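Local coordinates for putative mandelate racemase/muconate lactonizing enzyme (Bordetella bronchiseptica, PDB 3DDM), which is of unknown function but belongs to the enolase superfamily, pairing a mandelate racemase-like N-terminal capping domain with a TIM-barrel-type C-terminal domain, at residues A78-A83 / A98-L103. The protein carries 1 engineered substitution. Numbering follows the deposited sequence.
Sequences APLLTA and ARTAVL
Leu-80 swings its CG beside the backbone N (chi1 -72°) and keeps an extended chi2, a shape that carries both methyls to Arg-99, and CD1 to Thr-100 as well. Arg-99 starts from a similar first torsion but then bends at chi2 and chi3 (-69° and -63°), which folds its chain back over the leucine instead of letting it run straight out. CD1 of Leu-80 meets the root of the arginine, 3.6 Å from Arg-99 CB, and also the methyl of the next residue, with Leu-80 CD1 and Thr-100 CG2 3.9 Å apart. CD2 reaches the head group: it lies over one face of the Arg-99 guanidinium, displaced toward the rim, and Leu-80 CD2 approaches Arg-99 NH2 to 3.6 Å. The curled arginine thus meets the end of the leucine from one side, through its CB and a face of its planar end, and the contact is purely van der Waals, with no hydrogen bond joining the two segments. With OG1 hydrogen-bonded to the carbonyl O of Leu-96, in the last turn of helix 89-98, Thr-100 presents its methyl to Leu-80. The helix ends after Leu-81, where Ala-78 O accepts from both Thr-82 N (2.8 Å) and Thr-82 OG1 (3.2 Å), Thr-82 being the first residue to depart from helical geometry. The contact therefore joins the C-terminal end of helix 65-81 to the link between helices 89-98 and 101-107, within the helical part of the N-terminal domain. Leu-80 also packs on Leu-96 of helix 89-98, while Thr-100 touches Leu-77 of helix 65-81 and Ile-117 of helix 110-131; the next residue along from Leu-80, Leu-81, shares Leu-96 and also rests on Val-15 of strand 14-23 and Leu-120 of helix 110-131.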
ATOM      1  N   ALA A  78     -12.221  12.801  -2.747  1.00 46.75           N
ATOM      2  CA  ALA A  78     -13.199  13.892  -2.683  1.00 45.90           C
ATOM      3  C   ALA A  78     -13.553  14.438  -4.067  1.00 46.12           C
ATOM      4  O   ALA A  78     -14.731  14.518  -4.421  1.00 44.24           O
ATOM      5  CB  ALA A  78     -12.686  15.013  -1.778  1.00 43.02           C
ATOM      6  N   PRO A  79     -12.537  14.819  -4.869  1.00 47.36           N
ATOM      7  CA  PRO A  79     -12.754  15.356  -6.219  1.00 47.66           C
ATOM      8  C   PRO A  79     -13.556  14.403  -7.099  1.00 48.61           C
ATOM      9  O   PRO A  79     -14.468  14.825  -7.814  1.00 50.00           O
ATOM     10  CB  PRO A  79     -11.342  15.558  -6.743  1.00 47.32           C
ATOM     11  CG  PRO A  79     -10.564  15.873  -5.493  1.00 48.89           C
ATOM     12  CD  PRO A  79     -11.105  14.858  -4.517  1.00 47.82           C
ATOM     13  N   LEU A  80     -13.218  13.119  -7.061  1.00 47.69           N
ATOM     14  CA  LEU A  80     -13.958  12.149  -7.858  1.00 48.72           C
ATOM     15  C   LEU A  80     -15.421  12.190  -7.420  1.00 49.93           C
ATOM     16  O   LEU A  80     -16.341  12.328  -8.228  1.00 51.58           O
ATOM     17  CB  LEU A  80     -13.406  10.740  -7.636  1.00 47.54           C
ATOM     18  CG  LEU A  80     -12.040  10.405  -8.228  1.00 45.84           C
ATOM     19  CD1 LEU A  80     -11.663   8.994  -7.839  1.00 43.31           C
ATOM     20  CD2 LEU A  80     -12.088  10.541  -9.739  1.00 44.65           C
ATOM     21  N   LEU A  81     -15.613  12.085  -6.115  1.00 50.63           N
ATOM     22  CA  LEU A  81     -16.931  12.079  -5.501  1.00 51.02           C
ATOM     23  C   LEU A  81     -17.799  13.319  -5.778  1.00 50.37           C
ATOM     24  O   LEU A  81     -18.991  13.192  -6.065  1.00 50.04           O
ATOM     25  CB  LEU A  81     -16.750  11.890  -3.994  1.00 51.16           C
ATOM     26  CG  LEU A  81     -17.695  10.982  -3.218  1.00 51.73           C
ATOM     27  CD1 LEU A  81     -17.815   9.615  -3.899  1.00 50.05           C
ATOM     28  CD2 LEU A  81     -17.154  10.852  -1.787  1.00 51.85           C
ATOM     29  N   THR A  82     -17.210  14.508  -5.702  1.00 49.75           N
ATOM     30  CA  THR A  82     -17.973  15.736  -5.914  1.00 50.70           C
ATOM     31  C   THR A  82     -18.024  16.281  -7.349  1.00 52.40           C
ATOM     32  O   THR A  82     -18.179  17.480  -7.547  1.00 53.79           O
ATOM     33  CB  THR A  82     -17.459  16.869  -4.994  1.00 48.87           C
ATOM     34  OG1 THR A  82     -16.135  17.254  -5.386  1.00 46.83           O
ATOM     35  CG2 THR A  82     -17.441  16.408  -3.552  1.00 47.38           C
ATOM     36  N   ALA A  83     -17.918  15.418  -8.352  1.00 53.75           N
ATOM     37  CA  ALA A  83     -17.949  15.888  -9.735  1.00 54.60           C
ATOM     38  C   ALA A  83     -19.135  15.327 -10.521  1.00 55.94           C
ATOM     39  O   ALA A  83     -19.361  15.692 -11.681  1.00 57.20           O
ATOM     40  CB  ALA A  83     -16.646  15.533 -10.431  1.00 53.03           C
ATOM     41  N   ALA A  98     -12.831   1.854  -9.467  1.00 46.40           N
ATOM     42  CA  ALA A  98     -12.415   1.910 -10.865  1.00 45.84           C
ATOM     43  C   ALA A  98     -11.526   3.106 -11.192  1.00 44.90           C
ATOM     44  O   ALA A  98     -10.547   2.975 -11.929  1.00 45.64           O
ATOM     45  CB  ALA A  98     -13.643   1.919 -11.773  1.00 43.97           C
ATOM     46  N   ARG A  99     -11.868   4.265 -10.646  1.00 42.94           N
ATOM     47  CA  ARG A  99     -11.105   5.472 -10.911  1.00 42.64           C
ATOM     48  C   ARG A  99      -9.807   5.588 -10.111  1.00 42.17           C
ATOM     49  O   ARG A  99      -9.092   6.578 -10.251  1.00 42.31           O
ATOM     50  CB  ARG A  99     -11.980   6.710 -10.667  1.00 44.31           C
ATOM     51  CG  ARG A  99     -13.168   6.847 -11.626  1.00 48.37           C
ATOM     52  CD  ARG A  99     -12.704   7.166 -13.040  1.00 50.75           C
ATOM     53  NE  ARG A  99     -12.018   8.456 -13.073  1.00 54.94           N
ATOM     54  CZ  ARG A  99     -12.601   9.614 -13.377  1.00 56.82           C
ATOM     55  NH1 ARG A  99     -13.899   9.639 -13.693  1.00 56.54           N
ATOM     56  NH2 ARG A  99     -11.895  10.750 -13.341  1.00 52.99           N
ATOM     57  N   THR A 100      -9.501   4.600  -9.269  1.00 39.54           N
ATOM     58  CA  THR A 100      -8.257   4.652  -8.493  1.00 37.94           C
ATOM     59  C   THR A 100      -7.465   3.369  -8.652  1.00 37.37           C
ATOM     60  O   THR A 100      -6.398   3.214  -8.054  1.00 35.66           O
ATOM     61  CB  THR A 100      -8.497   4.873  -6.966  1.00 37.13           C
ATOM     62  OG1 THR A 100      -9.217   3.762  -6.407  1.00 34.18           O
ATOM     63  CG2 THR A 100      -9.259   6.151  -6.735  1.00 37.47           C
ATOM     64  N   ALA A 101      -7.994   2.451  -9.455  1.00 36.88           N
ATOM     65  CA  ALA A 101      -7.339   1.167  -9.676  1.00 36.80           C
ATOM     66  C   ALA A 101      -5.902   1.329 -10.166  1.00 35.79           C
ATOM     67  O   ALA A 101      -4.993   0.666  -9.676  1.00 36.14           O
ATOM     68  CB  ALA A 101      -8.140   0.343 -10.663  1.00 33.89           C
ATOM     69  N   VAL A 102      -5.702   2.221 -11.126  1.00 36.50           N
ATOM     70  CA  VAL A 102      -4.374   2.455 -11.670  1.00 36.86           C
ATOM     71  C   VAL A 102      -3.462   3.173 -10.692  1.00 37.09           C
ATOM     72  O   VAL A 102      -2.265   2.903 -10.642  1.00 39.86           O
ATOM     73  CB  VAL A 102      -4.452   3.258 -12.975  1.00 36.65           C
ATOM     74  CG1 VAL A 102      -3.118   3.926 -13.269  1.00 37.52           C
ATOM     75  CG2 VAL A 102      -4.845   2.324 -14.111  1.00 36.38           C
ATOM     76  N   LEU A 103      -4.020   4.092  -9.920  1.00 36.29           N
ATOM     77  CA  LEU A 103      -3.231   4.821  -8.940  1.00 35.46           C
ATOM     78  C   LEU A 103      -2.759   3.846  -7.847  1.00 37.57           C
ATOM     79  O   LEU A 103      -1.689   4.024  -7.256  1.00 38.72           O
ATOM     80  CB  LEU A 103      -4.075   5.939  -8.330  1.00 33.91           C
ATOM     81  CG  LEU A 103      -3.436   6.690  -7.167  1.00 35.61           C
ATOM     82  CD1 LEU A 103      -2.225   7.477  -7.679  1.00 33.14           C
ATOM     83  CD2 LEU A 103      -4.466   7.597  -6.513  1.00 31.51           C
TER